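Hypothetical protein SO2946 (PDB 2A5Z) is of unknown function but binds magnesium and has a jelly-roll fold with a carbohydrate-binding module, so it may recognise a carbohydrate. Local coordinates at residues C[186-191]-C[200-205]; C[119-124]-C[248-253]; C[173-178]-C[208-213]; C[135-140]-C[152-157]. All blocks are in the same frame, centred on the assembly; numbering follows the deposited sequence.

In the fold
The four contacts trace how two antiparallel sheets make a jelly-roll sandwich. Interactions 1 and 2 lie in the same six-stranded sheet, with centres about 9 Å apart, because strands 184-191 and 119-125 are neighbours; both also touch the second subunit. Interaction 4 belongs to the larger, curled sheet, and its side chains meet those of interactions 1 and 2 in the core. Interaction 3, about 18 Å from interaction 2 between centres, joins the sheets near the surface. Along the chain, interaction 4 closes first, interaction 1 falls within the span of interaction 3, and 119-124 with 248-253 brackets them all, so strands distant in sequence become neighbours in the six-stranded sheet.

Interaction 1: C[186-191]-C[200-205]; sequences ICKFKM and TLYSDS
Ile186 and Tyr202 face each other as an antiparallel hydrogen-bonded pair, their CB atoms 4.1 Å apart, and combine backbone bonding with side-chain packing. Tyr202 N donates to Ile186 O at 2.7 Å. The return bond, Ile186 N to Tyr202 O, is almost straight at the hydrogen (172°), although its donor sits well above the carbonyl plane. A second reciprocal pair joins Lys188 and Thr200.

Ile186 buries the largest area of any residue in the contact. Its CG1 is anti to the carbonyl carbon (chi1 -48°), which sets it beside the backbone N and near Ser203 O; CD1 comes still nearer, 3.4 Å from that oxygen. The Tyr202 ring presents its edge to the opposite strand, with Ile186 C and Lys188 CB lying in its plane and CE2 4.0 Å from Lys188 CB. Thr200 CG2 sits over one ring face, toward the rim.

Lys188 bends at chi3 (60°), and its CE lies 3.3 Å from Tyr202 OH. The amine beyond is directed elsewhere, to a hydrogen bond with Val262 O of the second subunit, and Val262 also packs on Ile186 and Tyr202. A water joins Thr200 OG1 to Lys188 O. On the other face of the sheet, Leu201 CD1 lies 3.7 Å from Ile186 O, and Cys187 SG 3.7 Å from Thr200 O.

Regular pairing, with one side-chain face turned to a partner subunit and the other to the core, is that of the beta hairpin formed by strands 184-191 and 197-203 in the six-stranded jelly-roll sheet.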
loop_
_atom_site.group_PDB
_atom_site.type_symbol
_atom_site.label_atom_id
_atom_site.label_comp_id
_atom_site.label_asym_id
_atom_site.label_seq_id
_atom_site.Cartn_x
_atom_site.Cartn_y
_atom_site.Cartn_z
ATOM N N ILE C 186 -0.026 -15.328 21.419
ATOM C CA ILE C 186 -0.361 -13.920 21.192
ATOM C C ILE C 186 0.410 -13.091 22.221
ATOM O O ILE C 186 0.540 -13.497 23.376
ATOM C CB ILE C 186 -1.900 -13.659 21.308
ATOM C CG1 ILE C 186 -2.696 -14.695 20.504
ATOM C CG2 ILE C 186 -2.264 -12.213 20.874
ATOM C CD1 ILE C 186 -4.186 -14.747 20.825
ATOM N N CYS C 187 0.975 -11.964 21.791
ATOM C CA CYS C 187 1.599 -11.030 22.717
ATOM C C CYS C 187 1.059 -9.620 22.504
ATOM O O CYS C 187 0.996 -9.126 21.369
ATOM C CB CYS C 187 3.129 -11.036 22.594
ATOM S SG CYS C 187 3.956 -9.755 23.599
ATOM N N LYS C 188 0.660 -8.992 23.605
ATOM C CA LYS C 188 0.326 -7.581 23.612
ATOM C C LYS C 188 1.397 -6.786 24.365
ATOM O O LYS C 188 1.773 -7.125 25.492
ATOM C CB LYS C 188 -1.065 -7.357 24.208
ATOM C CG LYS C 188 -1.522 -5.899 24.221
ATOM C CD LYS C 188 -3.042 -5.792 24.236
ATOM C CE LYS C 188 -3.664 -6.453 25.450
ATOM N NZ LYS C 188 -5.048 -5.956 25.636
ATOM N N PHE C 189 1.902 -5.750 23.707
ATOM C CA PHE C 189 2.841 -4.816 24.299
ATOM C C PHE C 189 2.057 -3.511 24.530
ATOM O O PHE C 189 1.361 -3.034 23.640
ATOM C CB PHE C 189 4.049 -4.632 23.361
ATOM C CG PHE C 189 5.006 -3.540 23.786
ATOM C CD1 PHE C 189 6.232 -3.859 24.353
ATOM C CD2 PHE C 189 4.683 -2.191 23.599
ATOM C CE1 PHE C 189 7.127 -2.857 24.739
ATOM C CE2 PHE C 189 5.559 -1.179 23.991
ATOM C CZ PHE C 189 6.783 -1.511 24.557
ATOM N N LYS C 190 2.135 -2.961 25.739
ATOM C CA LYS C 190 1.369 -1.759 26.082
ATOM C C LYS C 190 2.285 -0.650 26.601
ATOM O O LYS C 190 2.955 -0.811 27.618
ATOM C CB LYS C 190 0.257 -2.094 27.092
ATOM C CG LYS C 190 -0.642 -0.915 27.520
ATOM C CD LYS C 190 -1.322 -0.239 26.336
ATOM C CE LYS C 190 -2.534 0.562 26.783
ATOM N NZ LYS C 190 -2.899 1.509 25.701
HETATM N N MSE C 191 2.316 0.463 25.875
HETATM C CA MSE C 191 3.080 1.655 26.254
HETATM C C MSE C 191 2.331 2.382 27.363
HETATM O O MSE C 191 1.147 2.681 27.229
HETATM C CB MSE C 191 3.247 2.558 25.024
HETATM C CG MSE C 191 4.026 3.866 25.215
HETATM SE SE MSE C 191 4.254 4.806 23.663
HETATM C CE MSE C 191 5.320 3.710 22.724
ATOM N N THR C 200 2.167 -8.847 27.746
ATOM C CA THR C 200 1.369 -9.999 28.142
ATOM C C THR C 200 1.411 -11.039 27.045
ATOM O O THR C 200 1.156 -10.727 25.875
ATOM C CB THR C 200 -0.086 -9.602 28.447
ATOM O OG1 THR C 200 -0.089 -8.562 29.426
ATOM C CG2 THR C 200 -0.876 -10.792 28.985
ATOM N N LEU C 201 1.755 -12.263 27.428
ATOM C CA LEU C 201 1.726 -13.411 26.530
ATOM C C LEU C 201 0.471 -14.254 26.787
ATOM O O LEU C 201 0.115 -14.526 27.938
ATOM C CB LEU C 201 2.990 -14.253 26.718
ATOM C CG LEU C 201 3.181 -15.527 25.904
ATOM C CD1 LEU C 201 3.610 -15.222 24.458
ATOM C CD2 LEU C 201 4.197 -16.418 26.615
ATOM N N TYR C 202 -0.206 -14.636 25.708
ATOM C CA TYR C 202 -1.424 -15.428 25.772
ATOM C C TYR C 202 -1.264 -16.702 24.951
ATOM O O TYR C 202 -0.409 -16.788 24.052
ATOM C CB TYR C 202 -2.626 -14.657 25.206
ATOM C CG TYR C 202 -2.829 -13.248 25.721
ATOM C CD1 TYR C 202 -3.767 -12.980 26.725
ATOM C CD2 TYR C 202 -2.117 -12.177 25.180
ATOM C CE1 TYR C 202 -3.985 -11.678 27.188
ATOM C CE2 TYR C 202 -2.314 -10.865 25.643
ATOM C CZ TYR C 202 -3.252 -10.627 26.647
ATOM O OH TYR C 202 -3.446 -9.348 27.108
ATOM N N SER C 203 -2.111 -17.682 25.245
ATOM C CA SER C 203 -2.257 -18.847 24.382
ATOM C C SER C 203 -3.035 -18.428 23.128
ATOM O O SER C 203 -3.557 -17.303 23.053
ATOM C CB SER C 203 -3.019 -19.943 25.121
ATOM O OG SER C 203 -4.388 -19.595 25.211
ATOM N N ASP C 204 -3.137 -19.334 22.159
ATOM C CA ASP C 204 -3.863 -19.052 20.915
ATOM C C ASP C 204 -5.375 -18.841 21.117
ATOM O O ASP C 204 -6.055 -18.341 20.221
ATOM C CB ASP C 204 -3.608 -20.153 19.875
ATOM C CG ASP C 204 -3.794 -19.662 18.446
ATOM O OD1 ASP C 204 -3.702 -18.434 18.211
ATOM O OD2 ASP C 204 -4.005 -20.511 17.548
ATOM N N SER C 205 -5.895 -19.212 22.285
ATOM C CA SER C 205 -7.297 -18.929 22.617
ATOM C C SER C 205 -7.478 -17.693 23.519
ATOM O O SER C 205 -8.577 -17.439 24.013
ATOM C CB SER C 205 -7.977 -20.163 23.216
ATOM O OG SER C 205 -7.268 -20.631 24.342
HETATM O O HOH W 1 -0.048 -6.053 27.978
#

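Interaction 2: C[119-124]-C[248-253]; sequences EVTVYF and LIEFKA
Residues Glu119 to Tyr123 pair with Lys252 back to Leu248 as antiparallel neighbours inside the six-stranded sheet of the jelly roll, a contact that closes a sequence gap of more than 120 residues. Five regular backbone bonds join the strands, among them Glu250 N to Thr121 O at 2.8 Å; a sixth, Leu248 N to Tyr123 O, is weak.

The two faces differ in chemistry. Val120, Val122, Ile249 and Phe251 are apolar, and Ile68 of the other sheet packs on the last two. Val120 holds CG1 over one face of the Phe251 ring, toward its rim, while CG2 touches the ring at CD1 (3.7 Å).

On the opposite face, Leu248 has CG anti to the backbone N (chi1 173°) and lies alongside Tyr123. Its CD2 makes a CH-pi contact over the ring, 4.0 Å from the Tyr123 ring centroid. Tyr123 OH bonds to Ala260 O of the second subunit, and Asp247, adjacent in sequence to Leu248, is a magnesium ligand.

Farther along this face the contact becomes polar. Glu250 OE1 is bonded to Tyr50 OH, while a water links its OE2 to Thr121 OG1. Glu119 and Lys252 run side by side, their salt bridge long at 3.8 Å between OE2 and NZ. Another water bridges this pair, donating to Glu119 OE2 at 2.6 Å and accepting from Lys252 NZ at 2.8 Å.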
loop_
_atom_site.group_PDB
_atom_site.type_symbol
_atom_site.label_atom_id
_atom_site.label_comp_id
_atom_site.label_asym_id
_atom_site.label_seq_id
_atom_site.Cartn_x
_atom_site.Cartn_y
_atom_site.Cartn_z
ATOM N N GLU C 119 -0.462 0.431 21.660
ATOM C CA GLU C 119 -0.683 -0.977 21.915
ATOM C C GLU C 119 -0.297 -1.757 20.665
ATOM O O GLU C 119 -0.763 -1.453 19.568
ATOM C CB GLU C 119 -2.158 -1.196 22.235
ATOM C CG GLU C 119 -2.463 -2.456 22.978
ATOM C CD GLU C 119 -3.877 -2.458 23.502
ATOM O OE1 GLU C 119 -4.238 -1.533 24.266
ATOM O OE2 GLU C 119 -4.637 -3.376 23.131
ATOM N N VAL C 120 0.576 -2.742 20.826
ATOM C CA VAL C 120 0.988 -3.587 19.710
ATOM C C VAL C 120 0.623 -5.038 20.020
ATOM O O VAL C 120 0.987 -5.558 21.075
ATOM C CB VAL C 120 2.508 -3.470 19.415
ATOM C CG1 VAL C 120 2.916 -4.386 18.234
ATOM C CG2 VAL C 120 2.903 -2.022 19.144
ATOM N N THR C 121 -0.118 -5.673 19.112
ATOM C CA THR C 121 -0.506 -7.066 19.273
ATOM C C THR C 121 0.076 -7.907 18.139
ATOM O O THR C 121 -0.026 -7.524 16.977
ATOM C CB THR C 121 -2.037 -7.224 19.336
ATOM O OG1 THR C 121 -2.572 -6.307 20.307
ATOM C CG2 THR C 121 -2.418 -8.647 19.738
ATOM N N VAL C 122 0.688 -9.041 18.493
ATOM C CA VAL C 122 1.366 -9.918 17.532
ATOM C C VAL C 122 0.908 -11.371 17.698
ATOM O O VAL C 122 0.953 -11.925 18.802
ATOM C CB VAL C 122 2.920 -9.881 17.689
ATOM C CG1 VAL C 122 3.584 -10.811 16.665
ATOM C CG2 VAL C 122 3.463 -8.475 17.517
ATOM N N TYR C 123 0.471 -11.973 16.597
ATOM C CA TYR C 123 0.122 -13.381 16.560
ATOM C C TYR C 123 1.278 -14.101 15.888
ATOM O O TYR C 123 1.589 -13.830 14.715
ATOM C CB TYR C 123 -1.179 -13.601 15.778
ATOM C CG TYR C 123 -2.394 -12.950 16.416
ATOM C CD1 TYR C 123 -3.403 -13.727 16.997
ATOM C CD2 TYR C 123 -2.531 -11.564 16.447
ATOM C CE1 TYR C 123 -4.532 -13.126 17.578
ATOM C CE2 TYR C 123 -3.645 -10.953 17.034
ATOM C CZ TYR C 123 -4.634 -11.742 17.604
ATOM O OH TYR C 123 -5.733 -11.137 18.188
ATOM N N PHE C 124 1.918 -15.005 16.628
ATOM C CA PHE C 124 3.168 -15.616 16.179
ATOM C C PHE C 124 3.274 -17.082 16.558
ATOM O O PHE C 124 2.670 -17.527 17.542
ATOM C CB PHE C 124 4.386 -14.833 16.710
ATOM C CG PHE C 124 4.572 -14.905 18.207
ATOM C CD1 PHE C 124 5.404 -15.875 18.777
ATOM C CD2 PHE C 124 3.937 -13.997 19.047
ATOM C CE1 PHE C 124 5.589 -15.938 20.147
ATOM C CE2 PHE C 124 4.109 -14.065 20.432
ATOM C CZ PHE C 124 4.945 -15.035 20.977
ATOM N N LEU C 248 0.152 -12.092 12.104
ATOM C CA LEU C 248 -0.617 -10.865 12.215
ATOM C C LEU C 248 0.025 -9.916 13.216
ATOM O O LEU C 248 0.476 -10.341 14.283
ATOM C CB LEU C 248 -2.052 -11.216 12.654
ATOM C CG LEU C 248 -3.115 -10.175 13.025
ATOM C CD1 LEU C 248 -3.334 -9.191 11.898
ATOM C CD2 LEU C 248 -4.420 -10.874 13.373
ATOM N N ILE C 249 0.062 -8.635 12.858
ATOM C CA ILE C 249 0.485 -7.583 13.773
ATOM C C ILE C 249 -0.544 -6.454 13.723
ATOM O O ILE C 249 -1.121 -6.195 12.671
ATOM C CB ILE C 249 1.941 -7.083 13.459
ATOM C CG1 ILE C 249 2.470 -6.173 14.581
ATOM C CG2 ILE C 249 2.041 -6.440 12.060
ATOM C CD1 ILE C 249 3.984 -5.933 14.536
ATOM N N GLU C 250 -0.787 -5.812 14.862
ATOM C CA GLU C 250 -1.729 -4.693 14.958
ATOM C C GLU C 250 -1.117 -3.563 15.789
ATOM O O GLU C 250 -0.525 -3.818 16.833
ATOM C CB GLU C 250 -3.045 -5.172 15.583
ATOM C CG GLU C 250 -4.034 -4.062 15.914
ATOM C CD GLU C 250 -5.175 -4.538 16.818
ATOM O OE1 GLU C 250 -6.280 -4.812 16.301
ATOM O OE2 GLU C 250 -4.958 -4.647 18.044
ATOM N N PHE C 251 -1.260 -2.326 15.307
ATOM C CA PHE C 251 -0.843 -1.111 16.023
ATOM C C PHE C 251 -2.065 -0.241 16.320
ATOM O O PHE C 251 -2.842 0.063 15.408
ATOM C CB PHE C 251 0.131 -0.281 15.173
ATOM C CG PHE C 251 1.496 -0.893 15.024
ATOM C CD1 PHE C 251 2.553 -0.452 15.803
ATOM C CD2 PHE C 251 1.725 -1.900 14.094
ATOM C CE1 PHE C 251 3.828 -1.014 15.664
ATOM C CE2 PHE C 251 2.993 -2.479 13.947
ATOM C CZ PHE C 251 4.041 -2.037 14.738
ATOM N N LYS C 252 -2.226 0.170 17.576
ATOM C CA LYS C 252 -3.226 1.198 17.924
ATOM C C LYS C 252 -2.764 2.186 18.989
ATOM O O LYS C 252 -2.181 1.796 20.002
ATOM C CB LYS C 252 -4.592 0.604 18.295
ATOM C CG LYS C 252 -4.571 -0.607 19.169
ATOM C CD LYS C 252 -5.999 -1.165 19.328
ATOM C CE LYS C 252 -5.999 -2.361 20.262
ATOM N NZ LYS C 252 -7.377 -2.862 20.592
ATOM N N ALA C 253 -3.047 3.463 18.746
ATOM C CA ALA C 253 -2.569 4.545 19.602
ATOM C C ALA C 253 -3.523 5.733 19.589
ATOM O O ALA C 253 -4.358 5.859 18.688
ATOM C CB ALA C 253 -1.193 4.984 19.150
HETATM O O HOH W 2 -2.878 -3.844 19.385
HETATM O O HOH W 3 -6.530 -4.969 22.231
HETATM O O HOH W 4 -5.183 -6.382 20.183
#

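Interaction 3: C[173-178]-C[208-213]; sequences TGSTYA and QLYSYT
Tyr177 meets Leu209 and Tyr210 where strand 169-178 of the curled sheet passes the outermost strand 208-213 of the six-stranded sheet. Side chains here bridge the jelly-roll sandwich near its surface, without beta pairing between the segments. A classic beta bulge shapes one partner: Leu209, with psi at -34°, and Tyr210 both face Leu201, and both direct their side chains toward 173-178.

The apolar contacts divide between these two residues. Tyr177 CG is anti to the backbone N (chi1 180°), and Leu209 CB lies over one face of the ring, 4.1 Å from Tyr177 CZ. The leucine methyl groups reach the phenol end, CD1 lying 3.6 Å from Tyr177 OH. Nearer the backbone, Tyr177 CB packs 3.8 Å from Tyr210 CD1. Phe161 and Leu153 also touch Tyr210, tying it to the opposite sheet.

Glycine supplies a different sort of packing. Having no side chain, Gly174 brings its CA to 3.4 Å from CE1 of Tyr212, approaching the ring obliquely. The hydroxyl of Tyr212 is engaged beyond the contact, with Glu172 OE2.

Polar bonding across the segments centres on the buried ring of Tyr210. Its hydroxyl is gripped twice: it accepts from Gly162 N, and it donates to Ser175 O at 2.6 Å, lying in the plane of that carbonyl with a C=O...OH angle of 155°.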
loop_
_atom_site.group_PDB
_atom_site.type_symbol
_atom_site.label_atom_id
_atom_site.label_comp_id
_atom_site.label_asym_id
_atom_site.label_seq_id
_atom_site.Cartn_x
_atom_site.Cartn_y
_atom_site.Cartn_z
ATOM N N THR C 173 15.228 -7.662 33.967
ATOM C CA THR C 173 14.820 -8.956 33.421
ATOM C C THR C 173 13.769 -9.602 34.314
ATOM O O THR C 173 14.008 -9.832 35.502
ATOM C CB THR C 173 16.036 -9.908 33.255
ATOM O OG1 THR C 173 17.010 -9.299 32.401
ATOM C CG2 THR C 173 15.631 -11.246 32.652
ATOM N N GLY C 174 12.604 -9.890 33.740
ATOM C CA GLY C 174 11.555 -10.605 34.467
ATOM C C GLY C 174 11.821 -12.095 34.546
ATOM O O GLY C 174 12.832 -12.585 34.026
ATOM N N SER C 175 10.919 -12.813 35.210
ATOM C CA SER C 175 10.990 -14.272 35.272
ATOM C C SER C 175 10.696 -14.837 33.887
ATOM O O SER C 175 10.073 -14.171 33.055
ATOM C CB SER C 175 9.999 -14.828 36.305
ATOM O OG SER C 175 8.668 -14.552 35.918
ATOM N N THR C 176 11.149 -16.054 33.622
ATOM C CA THR C 176 10.965 -16.610 32.290
ATOM C C THR C 176 9.757 -17.531 32.227
ATOM O O THR C 176 9.405 -18.186 33.205
ATOM C CB THR C 176 12.224 -17.339 31.766
ATOM O OG1 THR C 176 12.379 -18.581 32.459
ATOM C CG2 THR C 176 13.474 -16.479 31.947
ATOM N N TYR C 177 9.116 -17.549 31.065
ATOM C CA TYR C 177 8.084 -18.512 30.764
ATOM C C TYR C 177 8.638 -19.409 29.654
ATOM O O TYR C 177 9.025 -18.915 28.597
ATOM C CB TYR C 177 6.788 -17.805 30.334
ATOM C CG TYR C 177 5.673 -18.766 29.996
ATOM C CD1 TYR C 177 4.777 -19.200 30.972
ATOM C CD2 TYR C 177 5.534 -19.268 28.702
ATOM C CE1 TYR C 177 3.763 -20.099 30.664
ATOM C CE2 TYR C 177 4.532 -20.168 28.385
ATOM C CZ TYR C 177 3.649 -20.577 29.367
ATOM O OH TYR C 177 2.662 -21.478 29.034
ATOM N N ALA C 178 8.699 -20.720 29.897
ATOM C CA ALA C 178 9.214 -21.654 28.887
ATOM C C ALA C 178 8.144 -22.028 27.852
ATOM O O ALA C 178 7.052 -22.483 28.194
ATOM C CB ALA C 178 9.828 -22.894 29.542
ATOM N N GLN C 208 -4.440 -15.837 29.382
ATOM C CA GLN C 208 -3.190 -15.221 29.824
ATOM C C GLN C 208 -2.233 -16.265 30.400
ATOM O O GLN C 208 -2.604 -17.050 31.265
ATOM C CB GLN C 208 -3.411 -14.074 30.815
ATOM C CG GLN C 208 -2.103 -13.398 31.238
ATOM C CD GLN C 208 -2.309 -12.112 31.999
ATOM O OE1 GLN C 208 -3.047 -11.223 31.566
ATOM N NE2 GLN C 208 -1.648 -11.998 33.140
ATOM N N LEU C 209 -1.003 -16.246 29.895
ATOM C CA LEU C 209 0.037 -17.201 30.277
ATOM C C LEU C 209 1.137 -16.537 31.099
ATOM O O LEU C 209 1.725 -17.160 31.987
ATOM C CB LEU C 209 0.658 -17.836 29.021
ATOM C CG LEU C 209 -0.193 -18.790 28.173
ATOM C CD1 LEU C 209 0.616 -19.290 26.960
ATOM C CD2 LEU C 209 -0.708 -19.956 29.009
ATOM N N TYR C 210 1.420 -15.273 30.786
ATOM C CA TYR C 210 2.536 -14.564 31.388
ATOM C C TYR C 210 2.309 -13.069 31.210
ATOM O O TYR C 210 1.782 -12.650 30.183
ATOM C CB TYR C 210 3.831 -14.982 30.676
ATOM C CG TYR C 210 5.077 -14.243 31.108
ATOM C CD1 TYR C 210 5.832 -14.690 32.191
ATOM C CD2 TYR C 210 5.509 -13.096 30.423
ATOM C CE1 TYR C 210 6.989 -14.017 32.590
ATOM C CE2 TYR C 210 6.669 -12.417 30.809
ATOM C CZ TYR C 210 7.402 -12.883 31.896
ATOM O OH TYR C 210 8.545 -12.226 32.287
ATOM N N SER C 211 2.707 -12.269 32.197
ATOM C CA SER C 211 2.814 -10.819 31.996
ATOM C C SER C 211 3.979 -10.217 32.779
ATOM O O SER C 211 4.384 -10.736 33.822
ATOM C CB SER C 211 1.503 -10.092 32.321
ATOM O OG SER C 211 1.379 -9.878 33.714
ATOM N N TYR C 212 4.511 -9.119 32.254
ATOM C CA TYR C 212 5.584 -8.373 32.905
ATOM C C TYR C 212 5.329 -6.883 32.729
ATOM O O TYR C 212 5.027 -6.444 31.626
ATOM C CB TYR C 212 6.936 -8.744 32.289
ATOM C CG TYR C 212 8.110 -8.005 32.885
ATOM C CD1 TYR C 212 8.695 -8.444 34.067
ATOM C CD2 TYR C 212 8.642 -6.870 32.263
ATOM C CE1 TYR C 212 9.772 -7.773 34.631
ATOM C CE2 TYR C 212 9.733 -6.192 32.819
ATOM C CZ TYR C 212 10.286 -6.659 34.009
ATOM O OH TYR C 212 11.360 -6.022 34.588
ATOM N N THR C 213 5.435 -6.125 33.823
ATOM C CA THR C 213 5.406 -4.662 33.787
ATOM C C THR C 213 6.782 -4.125 34.182
ATOM O O THR C 213 7.309 -4.462 35.246
ATOM C CB THR C 213 4.326 -4.077 34.741
ATOM O OG1 THR C 213 3.060 -4.667 34.444
ATOM C CG2 THR C 213 4.198 -2.564 34.567
#

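Interaction 4: C[135-140]-C[152-157]; sequences LTVIGS and GLIIEN
Leu135 and Thr136 face Glu156 and Ile155 where strands 135-137 and 153-156 run antiparallel, their axes 4.7 Å apart at closest approach; reciprocal hydrogen bonds join Thr136 with Ile155, and those of Ile138 with Leu153 continue the pairing. At the end of this pairing Gly139 and Gly152 face each other, their CA atoms 4.4 Å apart. Both have backbone angles suited to glycine (phi 151° and 146°), and both mark a corner where the chain leaves one part of the sheet for another.

Leu135 packs against Ile154 and the aliphatic part of Glu156. Leu135 CG is anti to the backbone N (chi1 172°), and its CD1 touches two neighbours on the facing strand, Ile154 CG2 at 3.8 Å and Glu156 CG at the same distance. Val137 CG2 meets Ile154 CG1 more loosely, at 4.3 Å.

On the other face Thr136 and Ile155 stand CB to CB at 4.2 Å, and Ile138 CD1 lies 4.5 Å from Leu153 CD2. Thr136 OG1 is bonded to Thr232 OG1 and also to a water, which donates to Ile155 O at 3.0 Å. The bonds to Thr232 and to the water satisfy this hydroxyl of a buried residue. Ile138 packs on Val122 and Phe124, and Ile155 on Phe124, all across the core.

Strands 134-137 and 153-156 are thus an antiparallel pair in the curled sheet of this jelly roll, with the chain cornering at Gly139 and Gly152.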
loop_
_atom_site.group_PDB
_atom_site.type_symbol
_atom_site.label_atom_id
_atom_site.label_comp_id
_atom_site.label_asym_id
_atom_site.label_seq_id
_atom_site.Cartn_x
_atom_site.Cartn_y
_atom_site.Cartn_z
ATOM N N LEU C 135 16.664 -15.131 18.579
ATOM C CA LEU C 135 16.324 -13.950 19.375
ATOM C C LEU C 135 15.162 -13.216 18.715
ATOM O O LEU C 135 15.270 -12.764 17.570
ATOM C CB LEU C 135 17.537 -13.008 19.544
ATOM C CG LEU C 135 17.346 -11.622 20.201
ATOM C CD1 LEU C 135 16.944 -11.713 21.674
ATOM C CD2 LEU C 135 18.597 -10.783 20.071
ATOM N N THR C 136 14.057 -13.123 19.441
ATOM C CA THR C 136 12.867 -12.419 18.986
ATOM C C THR C 136 12.433 -11.404 20.047
ATOM O O THR C 136 12.578 -11.656 21.244
ATOM C CB THR C 136 11.716 -13.419 18.693
ATOM O OG1 THR C 136 12.183 -14.407 17.770
ATOM C CG2 THR C 136 10.510 -12.724 18.088
ATOM N N VAL C 137 11.932 -10.254 19.597
ATOM C CA VAL C 137 11.414 -9.216 20.489
ATOM C C VAL C 137 10.054 -8.713 20.001
ATOM O O VAL C 137 9.866 -8.456 18.812
ATOM C CB VAL C 137 12.373 -7.990 20.608
ATOM C CG1 VAL C 137 11.858 -7.007 21.667
ATOM C CG2 VAL C 137 13.783 -8.432 20.968
ATOM N N ILE C 138 9.107 -8.602 20.927
ATOM C CA ILE C 138 7.889 -7.839 20.697
ATOM C C ILE C 138 8.005 -6.593 21.590
ATOM O O ILE C 138 7.905 -6.674 22.811
ATOM C CB ILE C 138 6.599 -8.682 20.940
ATOM C CG1 ILE C 138 6.493 -9.800 19.897
ATOM C CG2 ILE C 138 5.358 -7.819 20.818
ATOM C CD1 ILE C 138 6.296 -11.185 20.489
ATOM N N GLY C 139 8.273 -5.457 20.954
ATOM C CA GLY C 139 8.537 -4.204 21.646
ATOM C C GLY C 139 9.455 -3.330 20.814
ATOM O O GLY C 139 9.439 -3.407 19.586
ATOM N N SER C 140 10.251 -2.497 21.486
ATOM C CA SER C 140 11.209 -1.625 20.817
ATOM C C SER C 140 12.528 -2.349 20.597
ATOM O O SER C 140 12.880 -3.270 21.342
ATOM C CB SER C 140 11.431 -0.341 21.613
ATOM O OG SER C 140 11.964 -0.610 22.898
ATOM N N GLY C 152 10.718 -5.151 25.854
ATOM C CA GLY C 152 9.401 -5.751 25.626
ATOM C C GLY C 152 9.405 -7.214 26.017
ATOM O O GLY C 152 10.075 -7.594 26.977
ATOM N N LEU C 153 8.642 -8.036 25.301
ATOM C CA LEU C 153 8.740 -9.482 25.491
ATOM C C LEU C 153 9.871 -10.016 24.625
ATOM O O LEU C 153 9.823 -9.932 23.394
ATOM C CB LEU C 153 7.435 -10.205 25.165
ATOM C CG LEU C 153 7.418 -11.677 25.619
ATOM C CD1 LEU C 153 7.035 -11.799 27.099
ATOM C CD2 LEU C 153 6.488 -12.515 24.752
ATOM N N ILE C 154 10.895 -10.545 25.280
ATOM C CA ILE C 154 12.060 -11.072 24.591
ATOM C C ILE C 154 11.997 -12.598 24.613
ATOM O O ILE C 154 11.634 -13.195 25.619
ATOM C CB ILE C 154 13.375 -10.561 25.245
ATOM C CG1 ILE C 154 13.455 -9.029 25.164
ATOM C CG2 ILE C 154 14.619 -11.215 24.595
ATOM C CD1 ILE C 154 14.310 -8.397 26.273
ATOM N N ILE C 155 12.329 -13.224 23.493
ATOM C CA ILE C 155 12.360 -14.674 23.422
ATOM C C ILE C 155 13.748 -15.103 22.971
ATOM O O ILE C 155 14.135 -14.854 21.835
ATOM C CB ILE C 155 11.264 -15.228 22.465
ATOM C CG1 ILE C 155 9.863 -14.793 22.943
ATOM C CG2 ILE C 155 11.386 -16.762 22.325
ATOM C CD1 ILE C 155 8.740 -15.013 21.938
ATOM N N GLU C 156 14.501 -15.720 23.880
ATOM C CA GLU C 156 15.795 -16.314 23.550
ATOM C C GLU C 156 15.688 -17.827 23.670
ATOM O O GLU C 156 15.363 -18.348 24.740
ATOM C CB GLU C 156 16.898 -15.795 24.473
ATOM C CG GLU C 156 17.079 -14.292 24.411
ATOM C CD GLU C 156 18.185 -13.785 25.314
ATOM O OE1 GLU C 156 18.399 -14.363 26.404
ATOM O OE2 GLU C 156 18.836 -12.795 24.933
ATOM N N ASN C 157 15.966 -18.530 22.575
ATOM C CA ASN C 157 15.822 -19.968 22.554
ATOM C C ASN C 157 14.347 -20.289 22.892
ATOM O O ASN C 157 13.437 -19.696 22.309
ATOM C CB ASN C 157 16.828 -20.581 23.542
ATOM C CG ASN C 157 17.234 -21.997 23.179
ATOM O OD1 ASN C 157 16.620 -22.643 22.327
ATOM N ND2 ASN C 157 18.272 -22.493 23.848
HETATM O O HOH W 5 13.308 -16.273 19.286
#